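Local coordinates for fucolectin-related protein (Streptococcus pneumoniae, PDB 2WMF) that probably hydrolyses glycosidic bonds in host blood-group antigen carbohydrates, as the catalytic module of a family 98 glycoside hydrolase, at residues A160-A171 / T195-N206. Residues are numbered along the deposited sequence; the frame is centred on the assembly and turned at random.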
ATOM      1  N   ALA A 160       5.687 -19.718  11.557  1.00  9.79           N
ATOM      2  CA  ALA A 160       6.919 -19.494  10.775  1.00  9.25           C
ATOM      3  C   ALA A 160       7.384 -20.806  10.098  1.00  9.60           C
ATOM      4  O   ALA A 160       7.651 -20.826   8.884  1.00  9.52           O
ATOM      5  CB  ALA A 160       8.011 -18.884  11.607  1.00 10.85           C
ATOM      6  N   PRO A 161       7.511 -21.908  10.868  1.00 10.38           N
ATOM      7  CA  PRO A 161       7.891 -23.179  10.196  1.00  9.90           C
ATOM      8  C   PRO A 161       6.912 -23.664   9.117  1.00  9.92           C
ATOM      9  O   PRO A 161       7.325 -24.176   8.028  1.00 10.63           O
ATOM     10  CB  PRO A 161       8.007 -24.176  11.369  1.00 10.98           C
ATOM     11  CG  PRO A 161       8.037 -23.394  12.549  1.00 13.15           C
ATOM     12  CD  PRO A 161       7.406 -22.081  12.325  1.00 10.90           C
ATOM     13  N   HIS A 162       5.622 -23.487   9.354  1.00  8.62           N
ATOM     14  CA  HIS A 162       4.638 -23.921   8.359  1.00  9.59           C
ATOM     15  C   HIS A 162       4.798 -23.054   7.101  1.00  8.95           C
ATOM     16  O   HIS A 162       4.662 -23.534   5.995  1.00 10.28           O
ATOM     17  CB  HIS A 162       3.214 -23.869   8.870  1.00  9.49           C
ATOM     18  CG  HIS A 162       2.890 -24.927   9.872  1.00 10.08           C
ATOM     19  ND1 HIS A 162       1.635 -25.067  10.429  1.00 11.56           N
ATOM     20  CD2 HIS A 162       3.663 -25.891  10.413  1.00 10.85           C
ATOM     21  CE1 HIS A 162       1.658 -26.081  11.292  1.00 13.22           C
ATOM     22  NE2 HIS A 162       2.873 -26.609  11.285  1.00 12.28           N
ATOM     23  N   SER A 163       4.999 -21.758   7.297  1.00  9.23           N
ATOM     24  CA  SER A 163       5.205 -20.831   6.182  1.00  9.09           C
ATOM     25  C   SER A 163       6.438 -21.222   5.364  1.00  9.94           C
ATOM     26  O   SER A 163       6.412 -21.215   4.117  1.00  9.60           O
ATOM     27  CB  SER A 163       5.287 -19.364   6.697  1.00  9.66           C
ATOM     28  OG  SER A 163       4.040 -18.919   7.237  1.00  9.59           O
ATOM     29  N   ALA A 164       7.494 -21.610   6.066  1.00  9.91           N
ATOM     30  CA  ALA A 164       8.747 -22.065   5.433  1.00 11.02           C
ATOM     31  C   ALA A 164       8.492 -23.285   4.535  1.00 11.41           C
ATOM     32  O   ALA A 164       9.024 -23.366   3.418  1.00 11.70           O
ATOM     33  CB  ALA A 164       9.811 -22.365   6.512  1.00 10.71           C
ATOM     34  N   LYS A 165       7.658 -24.208   5.003  1.00 13.12           N
ATOM     35  CA  LYS A 165       7.382 -25.411   4.201  1.00 13.24           C
ATOM     36  C   LYS A 165       6.588 -25.034   2.959  1.00 12.63           C
ATOM     37  O   LYS A 165       6.869 -25.522   1.855  1.00 13.59           O
ATOM     38  CB  LYS A 165       6.628 -26.454   5.007  1.00 15.46           C
ATOM     39  CG  LYS A 165       6.399 -27.738   4.233  1.00 18.77           C
ATOM     40  CD  LYS A 165       7.683 -28.596   4.017  1.00 24.65           C
ATOM     41  CE  LYS A 165       7.576 -29.398   2.752  1.00 26.43           C
ATOM     42  NZ  LYS A 165       7.749 -28.425   1.618  1.00 28.98           N
ATOM     43  N   TYR A 166       5.591 -24.174   3.109  1.00 11.11           N
ATOM     44  CA  TYR A 166       4.833 -23.759   1.925  1.00 10.90           C
ATOM     45  C   TYR A 166       5.699 -22.964   0.939  1.00 11.40           C
ATOM     46  O   TYR A 166       5.577 -23.146  -0.296  1.00 10.56           O
ATOM     47  CB  TYR A 166       3.619 -22.931   2.301  1.00 11.09           C
ATOM     48  CG  TYR A 166       2.497 -23.668   3.028  1.00  9.75           C
ATOM     49  CD1 TYR A 166       1.903 -24.839   2.497  1.00 11.28           C
ATOM     50  CD2 TYR A 166       2.010 -23.163   4.215  1.00 11.19           C
ATOM     51  CE1 TYR A 166       0.859 -25.466   3.175  1.00 10.02           C
ATOM     52  CE2 TYR A 166       0.976 -23.746   4.866  1.00 11.73           C
ATOM     53  CZ  TYR A 166       0.400 -24.909   4.373  1.00 12.85           C
ATOM     54  OH  TYR A 166      -0.645 -25.467   5.082  1.00 12.89           O
ATOM     55  N   LEU A 167       6.585 -22.124   1.468  1.00 10.40           N
ATOM     56  CA  LEU A 167       7.520 -21.373   0.618  1.00 10.64           C
ATOM     57  C   LEU A 167       8.373 -22.354  -0.242  1.00 11.28           C
ATOM     58  O   LEU A 167       8.618 -22.103  -1.420  1.00 10.33           O
ATOM     59  CB  LEU A 167       8.382 -20.460   1.497  1.00 10.20           C
ATOM     60  CG  LEU A 167       9.544 -19.702   0.824  1.00  8.87           C
ATOM     61  CD1 LEU A 167       9.068 -18.812  -0.346  1.00 10.00           C
ATOM     62  CD2 LEU A 167      10.314 -18.895   1.919  1.00 11.11           C
ATOM     63  N   GLU A 168       8.865 -23.428   0.375  1.00 11.36           N
ATOM     64  CA  GLU A 168       9.631 -24.460  -0.351  1.00 12.17           C
ATOM     65  C   GLU A 168       8.816 -25.060  -1.500  1.00 11.03           C
ATOM     66  O   GLU A 168       9.304 -25.180  -2.622  1.00 11.78           O
ATOM     67  CB  GLU A 168      10.063 -25.538   0.640  1.00 12.98           C
ATOM     68  CG  GLU A 168      10.804 -26.659   0.013  1.00 15.07           C
ATOM     69  CD  GLU A 168      11.347 -27.648   1.050  1.00 17.93           C
ATOM     70  OE1 GLU A 168      10.962 -27.605   2.239  1.00 22.97           O
ATOM     71  OE2 GLU A 168      12.188 -28.475   0.658  1.00 27.73           O
ATOM     72  N   VAL A 169       7.552 -25.368  -1.242  1.00 10.72           N
ATOM     73  CA  VAL A 169       6.663 -25.876  -2.298  1.00 10.48           C
ATOM     74  C   VAL A 169       6.514 -24.819  -3.411  1.00 10.71           C
ATOM     75  O   VAL A 169       6.558 -25.131  -4.600  1.00 11.87           O
ATOM     76  CB  VAL A 169       5.261 -26.274  -1.797  1.00 11.25           C
ATOM     77  CG1 VAL A 169       4.373 -26.802  -2.965  1.00 13.07           C
ATOM     78  CG2 VAL A 169       5.309 -27.363  -0.709  1.00 13.08           C
ATOM     79  N   CYS A 170       6.310 -23.560  -3.024  1.00 10.19           N
ATOM     80  CA  CYS A 170       6.239 -22.493  -3.993  1.00 10.48           C
ATOM     81  C   CYS A 170       7.480 -22.457  -4.872  1.00 10.07           C
ATOM     82  O   CYS A 170       7.377 -22.306  -6.076  1.00 11.62           O
ATOM     83  CB  CYS A 170       6.028 -21.145  -3.286  1.00 10.43           C
ATOM     84  SG  CYS A 170       4.327 -20.950  -2.625  1.00 12.13           S
ATOM     85  N   ALA A 171       8.653 -22.583  -4.256  1.00 10.29           N
ATOM     86  CA  ALA A 171       9.927 -22.489  -4.998  1.00 11.66           C
ATOM     87  C   ALA A 171      10.037 -23.619  -6.027  1.00 12.65           C
ATOM     88  O   ALA A 171      10.628 -23.437  -7.105  1.00 13.71           O
ATOM     89  CB  ALA A 171      11.132 -22.504  -4.018  1.00 11.83           C
ATOM     90  N   THR A 195      13.933 -21.844  11.203  1.00 11.52           N
ATOM     91  CA  THR A 195      13.377 -22.498  10.012  1.00 12.11           C
ATOM     92  C   THR A 195      13.028 -21.471   8.934  1.00 11.04           C
ATOM     93  O   THR A 195      13.363 -21.624   7.762  1.00 11.78           O
ATOM     94  CB  THR A 195      12.175 -23.394  10.360  1.00 13.28           C
ATOM     95  OG1 THR A 195      12.522 -24.285  11.447  1.00 15.30           O
ATOM     96  CG2 THR A 195      11.682 -24.258   9.116  1.00 13.18           C
ATOM     97  N   PHE A 196      12.326 -20.416   9.327  1.00 10.98           N
ATOM     98  CA  PHE A 196      11.915 -19.393   8.379  1.00 10.72           C
ATOM     99  C   PHE A 196      13.092 -18.548   7.885  1.00 10.24           C
ATOM    100  O   PHE A 196      13.143 -18.184   6.701  1.00 10.99           O
ATOM    101  CB  PHE A 196      10.773 -18.519   8.911  1.00 11.05           C
ATOM    102  CG  PHE A 196      10.104 -17.761   7.820  1.00 10.47           C
ATOM    103  CD1 PHE A 196       9.267 -18.424   6.930  1.00 10.92           C
ATOM    104  CD2 PHE A 196      10.350 -16.407   7.603  1.00 12.25           C
ATOM    105  CE1 PHE A 196       8.680 -17.769   5.874  1.00 11.73           C
ATOM    106  CE2 PHE A 196       9.777 -15.755   6.523  1.00  9.67           C
ATOM    107  CZ  PHE A 196       8.921 -16.416   5.682  1.00 10.14           C
ATOM    108  N   PHE A 197      14.034 -18.226   8.772  1.00  9.65           N
ATOM    109  CA  PHE A 197      15.243 -17.495   8.368  1.00 10.53           C
ATOM    110  C   PHE A 197      16.035 -18.274   7.303  1.00 11.16           C
ATOM    111  O   PHE A 197      16.427 -17.713   6.250  1.00 11.21           O
ATOM    112  CB  PHE A 197      16.077 -17.120   9.585  1.00 11.40           C
ATOM    113  CG  PHE A 197      17.339 -16.370   9.266  1.00 10.79           C
ATOM    114  CD1 PHE A 197      17.299 -15.113   8.668  1.00 12.70           C
ATOM    115  CD2 PHE A 197      18.581 -16.883   9.624  1.00 13.42           C
ATOM    116  CE1 PHE A 197      18.461 -14.424   8.398  1.00 13.51           C
ATOM    117  CE2 PHE A 197      19.743 -16.182   9.368  1.00 13.08           C
ATOM    118  CZ  PHE A 197      19.683 -14.953   8.765  1.00 12.65           C
ATOM    119  N   GLU A 198      16.244 -19.567   7.545  1.00 12.05           N
ATOM    120  CA  GLU A 198      16.905 -20.436   6.582  1.00 11.60           C
ATOM    121  C   GLU A 198      16.126 -20.497   5.252  1.00 11.04           C
ATOM    122  O   GLU A 198      16.718 -20.388   4.151  1.00 11.73           O
ATOM    123  CB  GLU A 198      17.109 -21.839   7.154  1.00 12.32           C
ATOM    124  CG  GLU A 198      17.495 -22.882   6.149  1.00 15.32           C
ATOM    125  CD  GLU A 198      18.931 -22.819   5.707  1.00 22.01           C
ATOM    126  OE1 GLU A 198      19.287 -23.612   4.787  1.00 28.07           O
ATOM    127  OE2 GLU A 198      19.725 -22.039   6.272  1.00 24.57           O
ATOM    128  N   ALA A 199      14.814 -20.714   5.331  1.00 10.65           N
ATOM    129  CA  ALA A 199      13.982 -20.748   4.095  1.00 10.00           C
ATOM    130  C   ALA A 199      14.033 -19.434   3.316  1.00 10.54           C
ATOM    131  O   ALA A 199      14.009 -19.431   2.078  1.00 10.64           O
ATOM    132  CB  ALA A 199      12.541 -21.154   4.409  1.00 10.30           C
ATOM    133  N   SER A 200      14.061 -18.318   4.046  1.00 10.49           N
ATOM    134  CA  SER A 200      14.144 -17.000   3.397  1.00 10.89           C
ATOM    135  C   SER A 200      15.466 -16.821   2.627  1.00 11.00           C
ATOM    136  O   SER A 200      15.508 -16.314   1.502  1.00 11.59           O
ATOM    137  CB  SER A 200      13.941 -15.865   4.406  1.00 10.74           C
ATOM    138  OG  SER A 200      12.625 -15.945   4.950  1.00 10.66           O
ATOM    139  N   GLN A 201      16.547 -17.255   3.239  1.00 12.73           N
ATOM    140  CA  GLN A 201      17.845 -17.168   2.608  1.00 13.19           C
ATOM    141  C   GLN A 201      17.922 -18.033   1.337  1.00 13.08           C
ATOM    142  O   GLN A 201      18.612 -17.666   0.348  1.00 13.60           O
ATOM    143  CB  GLN A 201      18.920 -17.615   3.592  1.00 13.26           C
ATOM    144  CG  GLN A 201      19.170 -16.638   4.697  1.00 14.16           C
ATOM    145  CD  GLN A 201      20.187 -17.150   5.688  1.00 17.89           C
ATOM    146  OE1 GLN A 201      19.899 -18.036   6.517  1.00 23.92           O
ATOM    147  NE2 GLN A 201      21.347 -16.587   5.644  1.00 21.94           N
ATOM    148  N   LYS A 202      17.237 -19.170   1.337  1.00 12.99           N
ATOM    149  CA  LYS A 202      17.263 -20.070   0.165  1.00 14.40           C
ATOM    150  C   LYS A 202      16.289 -19.608  -0.921  1.00 13.66           C
ATOM    151  O   LYS A 202      16.602 -19.610  -2.118  1.00 13.75           O
ATOM    152  CB  LYS A 202      16.868 -21.504   0.549  1.00 16.36           C
ATOM    153  CG  LYS A 202      17.817 -22.301   1.415  1.00 19.37           C
ATOM    154  CD  LYS A 202      17.156 -23.639   1.718  1.00 20.57           C
ATOM    155  CE  LYS A 202      18.130 -24.686   2.254  1.00 26.19           C
ATOM    156  NZ  LYS A 202      17.649 -25.310   3.553  1.00 29.33           N
ATOM    157  N   TYR A 203      15.087 -19.213  -0.495  1.00 11.80           N
ATOM    158  CA  TYR A 203      13.955 -19.075  -1.409  1.00 11.73           C
ATOM    159  C   TYR A 203      13.452 -17.646  -1.499  1.00 10.00           C
ATOM    160  O   TYR A 203      12.288 -17.430  -1.836  1.00  9.57           O
ATOM    161  CB  TYR A 203      12.813 -20.016  -0.987  1.00 12.26           C
ATOM    162  CG  TYR A 203      13.220 -21.468  -0.865  1.00 13.15           C
ATOM    163  CD1 TYR A 203      13.826 -22.129  -1.933  1.00 13.31           C
ATOM    164  CD2 TYR A 203      13.004 -22.181   0.323  1.00 14.61           C
ATOM    165  CE1 TYR A 203      14.206 -23.473  -1.825  1.00 13.83           C
ATOM    166  CE2 TYR A 203      13.399 -23.503   0.437  1.00 15.61           C
ATOM    167  CZ  TYR A 203      13.987 -24.142  -0.636  1.00 15.70           C
ATOM    168  OH  TYR A 203      14.366 -25.488  -0.505  1.00 18.70           O
ATOM    169  N   HIS A 204      14.341 -16.698  -1.210  1.00  9.90           N
ATOM    170  CA  HIS A 204      14.022 -15.261  -1.286  1.00 10.85           C
ATOM    171  C   HIS A 204      13.333 -14.892  -2.633  1.00 10.43           C
ATOM    172  O   HIS A 204      12.452 -14.036  -2.668  1.00  9.46           O
ATOM    173  CB  HIS A 204      15.267 -14.401  -1.021  1.00 11.99           C
ATOM    174  CG  HIS A 204      16.404 -14.653  -1.971  1.00  9.84           C
ATOM    175  ND1 HIS A 204      17.421 -15.556  -1.726  1.00 14.42           N
ATOM    176  CD2 HIS A 204      16.671 -14.114  -3.182  1.00 10.71           C
ATOM    177  CE1 HIS A 204      18.256 -15.555  -2.764  1.00 10.46           C
ATOM    178  NE2 HIS A 204      17.818 -14.695  -3.656  1.00 15.11           N
ATOM    179  N   LYS A 205      13.744 -15.511  -3.761  1.00 10.49           N
ATOM    180  CA  LYS A 205      13.081 -15.234  -5.055  1.00 11.33           C
ATOM    181  C   LYS A 205      11.554 -15.394  -5.000  1.00  9.99           C
ATOM    182  O   LYS A 205      10.814 -14.643  -5.663  1.00 11.42           O
ATOM    183  CB  LYS A 205      13.654 -16.124  -6.181  1.00 12.03           C
ATOM    184  CG  LYS A 205      13.253 -15.636  -7.525  1.00 13.70           C
ATOM    185  CD  LYS A 205      13.920 -16.263  -8.726  1.00 17.42           C
ATOM    186  CE  LYS A 205      13.449 -15.404  -9.999  1.00 21.37           C
ATOM    187  NZ  LYS A 205      13.880 -13.913 -10.248  1.00 23.83           N
ATOM    188  N   ASN A 206      11.088 -16.371  -4.230  1.00  9.31           N
ATOM    189  CA  ASN A 206       9.669 -16.770  -4.213  1.00 10.14           C
ATOM    190  C   ASN A 206       8.893 -16.170  -3.056  1.00 10.14           C
ATOM    191  O   ASN A 206       7.713 -16.456  -2.910  1.00 11.82           O
ATOM    192  CB  ASN A 206       9.569 -18.291  -4.123  1.00  9.87           C
ATOM    193  CG  ASN A 206      10.323 -18.986  -5.250  1.00 12.21           C
ATOM    194  OD1 ASN A 206       9.768 -19.268  -6.332  1.00 15.11           O
ATOM    195  ND2 ASN A 206      11.568 -19.289  -4.991  1.00 10.24           N
TER
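Leu167, Ala164 and Ala171 of helix 160-171 meet Phe196, Ala199 and Tyr203 of segment 195-206 in an apolar seam between two nearly parallel helices, whose axes cross at 24° and approach to 8.4 Å. Small residues let the backbones close in: the methyls of Ala164 and Ala199 lie 3.7 Å apart (CB to CB), and Thr195 CG2 packs against Ala164 CB. With CG anti to its backbone N (chi1 173°), Leu167 sends its methyls to different neighbours, CD2 to Ala199 O at 3.7 Å and CD1 to Asn206 CB at 3.8 Å, while its CG rests on Tyr203 CB.

Two aromatic rings flank the seam, Phe196 on the barrel side and Tyr203 on the outer side. Phe196 presents its edge to Ala164 N, 3.7 Å from CD1; Ser163 CB approaches the ring obliquely. The Tyr203 ring lies between Glu168 CA on one face and, on the other, Lys202 CB of its own helix, 3.7 Å above the centre, and Ala171 CB reaches its CD1 obliquely at 3.4 Å.

The two buried serine hydroxyls bond to carbonyls of their own helices, Ser200 OG to Phe196 O, across the carbonyl plane from Ser200 N, and Ser163 OG to Leu159 O.

Both helices belong to the outer layer of the (beta/alpha)8 (TIM) barrel, one preceding and one following strand 176-180, whose Phe177 touches Leu167 and whose Trp179 meets Phe196 edge-to-face.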